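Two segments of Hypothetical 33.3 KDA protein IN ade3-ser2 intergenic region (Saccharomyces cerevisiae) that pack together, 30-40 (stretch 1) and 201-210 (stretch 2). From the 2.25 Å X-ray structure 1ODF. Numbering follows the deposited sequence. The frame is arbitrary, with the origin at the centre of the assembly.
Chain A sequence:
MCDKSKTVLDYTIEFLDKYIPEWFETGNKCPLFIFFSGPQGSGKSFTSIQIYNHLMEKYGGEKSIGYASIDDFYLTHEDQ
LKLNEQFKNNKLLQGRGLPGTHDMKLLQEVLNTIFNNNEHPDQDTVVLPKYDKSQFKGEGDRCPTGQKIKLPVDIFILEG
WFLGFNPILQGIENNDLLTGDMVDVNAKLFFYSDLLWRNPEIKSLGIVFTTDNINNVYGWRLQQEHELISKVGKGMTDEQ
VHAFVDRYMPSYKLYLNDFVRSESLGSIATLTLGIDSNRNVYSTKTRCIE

Stretch 1 (30-40) CPLFIFFSGPQ
Stretch 2 (201-210) EIKSLGIVFT

Strand Leu32–Ser37 runs parallel to the strand that spans Ser204 through Thr210 and on beyond it; the two lie 4.7 Å apart at closest approach, their N-to-C directions 14° apart, and 743 Å² is buried between the stretches. Register pairs Phe33 with Ser204 (CA to CA 4.4 Å), Ile34 with Leu205, Phe35 with Gly206, Phe36 with Ile207 and Ser37 with Val208 (CA to CA 5.1 Å). Backbone angles are extended, for example -94/150 at Phe33, -155/166 at Ser204 and -121/112 at Ile207. Phe33, Phe35 and Ser37 carry the ladder: Phe33 N donates to Lys203 O (2.8 Å) and Phe33 O accepts from Leu205 N (3.0 Å); Phe35 N reaches Leu205 O (3.1 Å), Phe35 O takes Ile207 N (2.8 Å); Ser37 N bonds Ile207 O (3.0 Å), Ser37 O takes Phe209 N (2.8 Å). Before the first rung, at the N-terminal end, water 1 links the two stretches, donating to Pro31 O (2.7 Å from the water O) and accepting from Lys203 N (2.6 Å).

On the face of Ile34, Phe36, Leu205 and Ile207, the Ile207 side chain (m, m) is the main bump: its CG1 sits over the Phe36 ring (m, chi2 75°), 3.7 Å from the ring centroid, and lies 4.5 Å from Ile34 CG2. Leu32 (t, chi2 -129°) starts sideways, then brings CD2 to 3.4 Å from Lys203 O and CD1 to 4.3 Å from Leu205 CD1.

On the other face, Gly206 has no side chain opposite Phe35 in the register. Ile202 (m, t) points toward stretch 1, and its CG2 touches both m-rotamer rings, 4.1 Å from Phe33 CG and 4.2 Å from Phe35 CZ; Phe35 CE1 is 3.8 Å from Ser204 OG. At Gly38 an ideal CB would clash, 2.9 Å from Phe209 CB. Pro39 CD lies 3.3 Å from Phe209 O.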

ATOM      1  N   CYS A  30      -7.763 -17.404 -12.494  1.00 34.37           N
ATOM      2  CA  CYS A  30      -7.572 -15.961 -12.364  1.00 34.34           C
ATOM      3  C   CYS A  30      -6.549 -15.700 -11.255  1.00 32.93           C
ATOM      4  O   CYS A  30      -6.297 -16.561 -10.413  1.00 33.17           O
ATOM      5  CB  CYS A  30      -8.900 -15.280 -12.025  1.00 35.61           C
ATOM      6  SG  CYS A  30      -9.596 -15.735 -10.409  1.00 38.58           S
ATOM      7  N   PRO A  31      -5.932 -14.514 -11.245  1.00 32.42           N
ATOM      8  CA  PRO A  31      -4.947 -14.233 -10.196  1.00 32.20           C
ATOM      9  C   PRO A  31      -5.587 -14.139  -8.803  1.00 31.54           C
ATOM     10  O   PRO A  31      -6.783 -13.868  -8.657  1.00 31.31           O
ATOM     11  CB  PRO A  31      -4.359 -12.879 -10.616  1.00 33.24           C
ATOM     12  CG  PRO A  31      -4.714 -12.753 -12.077  1.00 33.61           C
ATOM     13  CD  PRO A  31      -6.077 -13.362 -12.149  1.00 34.21           C
ATOM     14  N   LEU A  32      -4.784 -14.394  -7.784  1.00 31.09           N
ATOM     15  CA  LEU A  32      -5.232 -14.263  -6.408  1.00 30.08           C
ATOM     16  C   LEU A  32      -4.386 -13.088  -5.935  1.00 31.46           C
ATOM     17  O   LEU A  32      -3.154 -13.138  -6.012  1.00 30.04           O
ATOM     18  CB  LEU A  32      -4.869 -15.497  -5.579  1.00 30.87           C
ATOM     19  CG  LEU A  32      -5.408 -15.674  -4.143  1.00 31.49           C
ATOM     20  CD1 LEU A  32      -4.267 -15.994  -3.217  1.00 28.51           C
ATOM     21  CD2 LEU A  32      -6.138 -14.458  -3.658  1.00 31.20           C
ATOM     22  N   PHE A  33      -5.028 -12.021  -5.481  1.00 31.91           N
ATOM     23  CA  PHE A  33      -4.273 -10.880  -4.984  1.00 33.54           C
ATOM     24  C   PHE A  33      -4.071 -10.964  -3.473  1.00 34.14           C
ATOM     25  O   PHE A  33      -4.888 -11.547  -2.752  1.00 34.33           O
ATOM     26  CB  PHE A  33      -4.977  -9.565  -5.332  1.00 33.06           C
ATOM     27  CG  PHE A  33      -4.739  -9.116  -6.743  1.00 37.88           C
ATOM     28  CD1 PHE A  33      -5.204  -9.875  -7.820  1.00 38.91           C
ATOM     29  CD2 PHE A  33      -4.006  -7.963  -7.001  1.00 38.58           C
ATOM     30  CE1 PHE A  33      -4.937  -9.491  -9.136  1.00 41.82           C
ATOM     31  CE2 PHE A  33      -3.732  -7.569  -8.315  1.00 40.70           C
ATOM     32  CZ  PHE A  33      -4.199  -8.336  -9.386  1.00 40.94           C
ATOM     33  N   ILE A  34      -2.957 -10.407  -3.013  1.00 31.93           N
ATOM     34  CA  ILE A  34      -2.655 -10.364  -1.596  1.00 32.50           C
ATOM     35  C   ILE A  34      -2.231  -8.929  -1.283  1.00 32.82           C
ATOM     36  O   ILE A  34      -1.173  -8.461  -1.722  1.00 32.53           O
ATOM     37  CB  ILE A  34      -1.539 -11.349  -1.219  1.00 31.12           C
ATOM     38  CG1 ILE A  34      -1.986 -12.777  -1.540  1.00 29.86           C
ATOM     39  CG2 ILE A  34      -1.242 -11.236   0.282  1.00 31.45           C
ATOM     40  CD1 ILE A  34      -0.975 -13.826  -1.189  1.00 30.20           C
ATOM     41  N   PHE A  35      -3.094  -8.236  -0.545  1.00 30.09           N
ATOM     42  CA  PHE A  35      -2.870  -6.851  -0.175  1.00 30.22           C
ATOM     43  C   PHE A  35      -2.319  -6.694   1.231  1.00 31.86           C
ATOM     44  O   PHE A  35      -2.822  -7.311   2.183  1.00 30.80           O
ATOM     45  CB  PHE A  35      -4.180  -6.057  -0.250  1.00 28.95           C
ATOM     46  CG  PHE A  35      -4.769  -5.965  -1.627  1.00 29.69           C
ATOM     47  CD1 PHE A  35      -6.110  -6.281  -1.840  1.00 28.98           C
ATOM     48  CD2 PHE A  35      -4.000  -5.526  -2.710  1.00 30.79           C
ATOM     49  CE1 PHE A  35      -6.684  -6.162  -3.111  1.00 31.50           C
ATOM     50  CE2 PHE A  35      -4.561  -5.402  -3.989  1.00 29.47           C
ATOM     51  CZ  PHE A  35      -5.906  -5.720  -4.190  1.00 29.50           C
ATOM     52  N   PHE A  36      -1.276  -5.877   1.353  1.00 30.35           N
ATOM     53  CA  PHE A  36      -0.701  -5.573   2.655  1.00 30.44           C
ATOM     54  C   PHE A  36      -0.938  -4.095   2.865  1.00 31.58           C
ATOM     55  O   PHE A  36      -0.624  -3.282   1.988  1.00 32.09           O
ATOM     56  CB  PHE A  36       0.795  -5.872   2.711  1.00 30.25           C
ATOM     57  CG  PHE A  36       1.114  -7.339   2.816  1.00 32.63           C
ATOM     58  CD1 PHE A  36       1.000  -8.176   1.705  1.00 31.36           C
ATOM     59  CD2 PHE A  36       1.542  -7.880   4.022  1.00 31.41           C
ATOM     60  CE1 PHE A  36       1.314  -9.528   1.799  1.00 31.96           C
ATOM     61  CE2 PHE A  36       1.861  -9.234   4.126  1.00 33.14           C
ATOM     62  CZ  PHE A  36       1.749 -10.058   3.014  1.00 31.93           C
ATOM     63  N   SER A  37      -1.512  -3.759   4.019  1.00 31.09           N
ATOM     64  CA  SER A  37      -1.819  -2.378   4.370  1.00 30.87           C
ATOM     65  C   SER A  37      -1.423  -2.083   5.814  1.00 31.63           C
ATOM     66  O   SER A  37      -1.706  -2.867   6.728  1.00 31.57           O
ATOM     67  CB  SER A  37      -3.318  -2.120   4.199  1.00 30.95           C
ATOM     68  OG  SER A  37      -3.621  -0.742   4.278  1.00 29.46           O
ATOM     69  N   GLY A  38      -0.772  -0.946   6.016  1.00 30.55           N
ATOM     70  CA  GLY A  38      -0.358  -0.574   7.356  1.00 33.42           C
ATOM     71  C   GLY A  38       0.257   0.811   7.382  1.00 33.26           C
ATOM     72  O   GLY A  38       0.789   1.269   6.374  1.00 33.41           O
ATOM     73  N   PRO A  39       0.195   1.508   8.521  1.00 33.77           N
ATOM     74  CA  PRO A  39       0.781   2.849   8.562  1.00 34.16           C
ATOM     75  C   PRO A  39       2.263   2.828   8.247  1.00 34.09           C
ATOM     76  O   PRO A  39       2.925   1.805   8.393  1.00 34.37           O
ATOM     77  CB  PRO A  39       0.495   3.307   9.992  1.00 33.70           C
ATOM     78  CG  PRO A  39      -0.781   2.591  10.326  1.00 32.66           C
ATOM     79  CD  PRO A  39      -0.498   1.199   9.783  1.00 33.62           C
ATOM     80  N   GLN A  40       2.779   3.958   7.786  1.00 36.41           N
ATOM     81  CA  GLN A  40       4.202   4.059   7.486  1.00 37.64           C
ATOM     82  C   GLN A  40       4.970   3.783   8.783  1.00 37.52           C
ATOM     83  O   GLN A  40       4.653   4.345   9.831  1.00 36.65           O
ATOM     84  CB  GLN A  40       4.510   5.456   6.971  1.00 38.19           C
ATOM     85  CG  GLN A  40       3.812   5.775   5.662  1.00 43.84           C
ATOM     86  CD  GLN A  40       3.468   7.246   5.530  1.00 47.35           C
ATOM     87  OE1 GLN A  40       2.618   7.764   6.268  1.00 48.34           O
ATOM     88  NE2 GLN A  40       4.127   7.931   4.596  1.00 48.40           N
ATOM     89  N   GLU A 201     -13.935  -8.019  -9.840  1.00 41.48           N
ATOM     90  CA  GLU A 201     -13.180  -9.070 -10.499  1.00 42.55           C
ATOM     91  C   GLU A 201     -11.930  -9.465  -9.698  1.00 42.79           C
ATOM     92  O   GLU A 201     -11.310 -10.495  -9.958  1.00 43.94           O
ATOM     93  CB  GLU A 201     -12.799  -8.615 -11.904  1.00 44.83           C
ATOM     94  CG  GLU A 201     -11.966  -9.614 -12.673  1.00 50.49           C
ATOM     95  CD  GLU A 201     -11.914  -9.304 -14.156  1.00 53.52           C
ATOM     96  OE1 GLU A 201     -11.701  -8.122 -14.505  1.00 54.45           O
ATOM     97  OE2 GLU A 201     -12.080 -10.243 -14.970  1.00 55.40           O
ATOM     98  N   ILE A 202     -11.566  -8.662  -8.705  1.00 40.84           N
ATOM     99  CA  ILE A 202     -10.385  -8.970  -7.918  1.00 38.03           C
ATOM    100  C   ILE A 202     -10.649  -9.827  -6.681  1.00 34.78           C
ATOM    101  O   ILE A 202     -11.392  -9.440  -5.790  1.00 31.45           O
ATOM    102  CB  ILE A 202      -9.653  -7.671  -7.527  1.00 40.95           C
ATOM    103  CG1 ILE A 202      -8.912  -7.138  -8.759  1.00 40.77           C
ATOM    104  CG2 ILE A 202      -8.683  -7.916  -6.362  1.00 39.92           C
ATOM    105  CD1 ILE A 202      -8.152  -5.863  -8.517  1.00 44.19           C
ATOM    106  N   LYS A 203     -10.036 -11.007  -6.655  1.00 33.73           N
ATOM    107  CA  LYS A 203     -10.174 -11.936  -5.534  1.00 32.98           C
ATOM    108  C   LYS A 203      -8.899 -11.839  -4.721  1.00 32.76           C
ATOM    109  O   LYS A 203      -7.796 -11.957  -5.268  1.00 29.85           O
ATOM    110  CB  LYS A 203     -10.425 -13.356  -6.043  1.00 34.77           C
ATOM    111  CG  LYS A 203     -11.831 -13.500  -6.604  1.00 36.13           C
ATOM    112  CD  LYS A 203     -12.846 -13.106  -5.537  1.00 39.13           C
ATOM    113  CE  LYS A 203     -14.215 -12.836  -6.114  1.00 45.26           C
ATOM    114  NZ  LYS A 203     -15.172 -12.384  -5.055  1.00 47.96           N
ATOM    115  N   SER A 204      -9.056 -11.655  -3.408  1.00 29.94           N
ATOM    116  CA  SER A 204      -7.898 -11.421  -2.564  1.00 30.11           C
ATOM    117  C   SER A 204      -7.972 -11.776  -1.087  1.00 31.50           C
ATOM    118  O   SER A 204      -9.044 -11.980  -0.505  1.00 29.96           O
ATOM    119  CB  SER A 204      -7.576  -9.934  -2.635  1.00 25.93           C
ATOM    120  OG  SER A 204      -8.720  -9.215  -2.178  1.00 24.33           O
ATOM    121  N   LEU A 205      -6.784 -11.803  -0.495  1.00 31.69           N
ATOM    122  CA  LEU A 205      -6.595 -12.041   0.925  1.00 32.56           C
ATOM    123  C   LEU A 205      -5.965 -10.737   1.408  1.00 33.17           C
ATOM    124  O   LEU A 205      -5.140 -10.141   0.708  1.00 33.08           O
ATOM    125  CB  LEU A 205      -5.641 -13.213   1.161  1.00 32.20           C
ATOM    126  CG  LEU A 205      -6.195 -14.564   0.723  1.00 30.27           C
ATOM    127  CD1 LEU A 205      -5.138 -15.630   0.934  1.00 30.43           C
ATOM    128  CD2 LEU A 205      -7.462 -14.866   1.521  1.00 31.62           C
ATOM    129  N   GLY A 206      -6.365 -10.284   2.589  1.00 33.86           N
ATOM    130  CA  GLY A 206      -5.827  -9.042   3.093  1.00 31.37           C
ATOM    131  C   GLY A 206      -5.090  -9.166   4.402  1.00 31.38           C
ATOM    132  O   GLY A 206      -5.479  -9.943   5.272  1.00 33.64           O
ATOM    133  N   ILE A 207      -4.013  -8.397   4.528  1.00 31.00           N
ATOM    134  CA  ILE A 207      -3.203  -8.365   5.738  1.00 31.21           C
ATOM    135  C   ILE A 207      -3.238  -6.915   6.199  1.00 31.40           C
ATOM    136  O   ILE A 207      -2.693  -6.028   5.540  1.00 29.07           O
ATOM    137  CB  ILE A 207      -1.730  -8.735   5.475  1.00 33.85           C
ATOM    138  CG1 ILE A 207      -1.636  -9.989   4.584  1.00 31.44           C
ATOM    139  CG2 ILE A 207      -1.008  -8.903   6.827  1.00 30.23           C
ATOM    140  CD1 ILE A 207      -2.148 -11.242   5.219  1.00 36.97           C
ATOM    141  N   VAL A 208      -3.887  -6.680   7.329  1.00 32.26           N
ATOM    142  CA  VAL A 208      -4.018  -5.335   7.850  1.00 33.35           C
ATOM    143  C   VAL A 208      -3.281  -5.137   9.159  1.00 34.87           C
ATOM    144  O   VAL A 208      -3.438  -5.915  10.106  1.00 33.88           O
ATOM    145  CB  VAL A 208      -5.510  -4.963   8.054  1.00 33.69           C
ATOM    146  CG1 VAL A 208      -5.625  -3.579   8.722  1.00 32.54           C
ATOM    147  CG2 VAL A 208      -6.229  -4.962   6.707  1.00 32.43           C
ATOM    148  N   PHE A 209      -2.471  -4.084   9.186  1.00 35.77           N
ATOM    149  CA  PHE A 209      -1.692  -3.709  10.358  1.00 37.55           C
ATOM    150  C   PHE A 209      -2.292  -2.431  10.923  1.00 38.65           C
ATOM    151  O   PHE A 209      -2.427  -1.432  10.202  1.00 38.56           O
ATOM    152  CB  PHE A 209      -0.235  -3.386   9.978  1.00 41.58           C
ATOM    153  CG  PHE A 209       0.662  -4.589   9.796  1.00 42.43           C
ATOM    154  CD1 PHE A 209       0.179  -5.787   9.280  1.00 44.77           C
ATOM    155  CD2 PHE A 209       2.017  -4.499  10.108  1.00 44.47           C
ATOM    156  CE1 PHE A 209       1.035  -6.874   9.078  1.00 44.49           C
ATOM    157  CE2 PHE A 209       2.877  -5.576   9.910  1.00 42.30           C
ATOM    158  CZ  PHE A 209       2.383  -6.766   9.392  1.00 43.71           C
ATOM    159  N   THR A 210      -2.676  -2.458  12.194  1.00 36.56           N
ATOM    160  CA  THR A 210      -3.163  -1.248  12.831  1.00 37.32           C
ATOM    161  C   THR A 210      -2.385  -1.121  14.151  1.00 39.33           C
ATOM    162  O   THR A 210      -1.672  -2.047  14.546  1.00 39.18           O
ATOM    163  CB  THR A 210      -4.689  -1.277  13.085  1.00 36.47           C
ATOM    164  OG1 THR A 210      -5.135   0.060  13.340  1.00 34.88           O
ATOM    165  CG2 THR A 210      -5.035  -2.157  14.278  1.00 32.10           C
TER
HETATM  166  O   HOH W   1      -8.679 -11.983  -8.611  1.00 41.45           O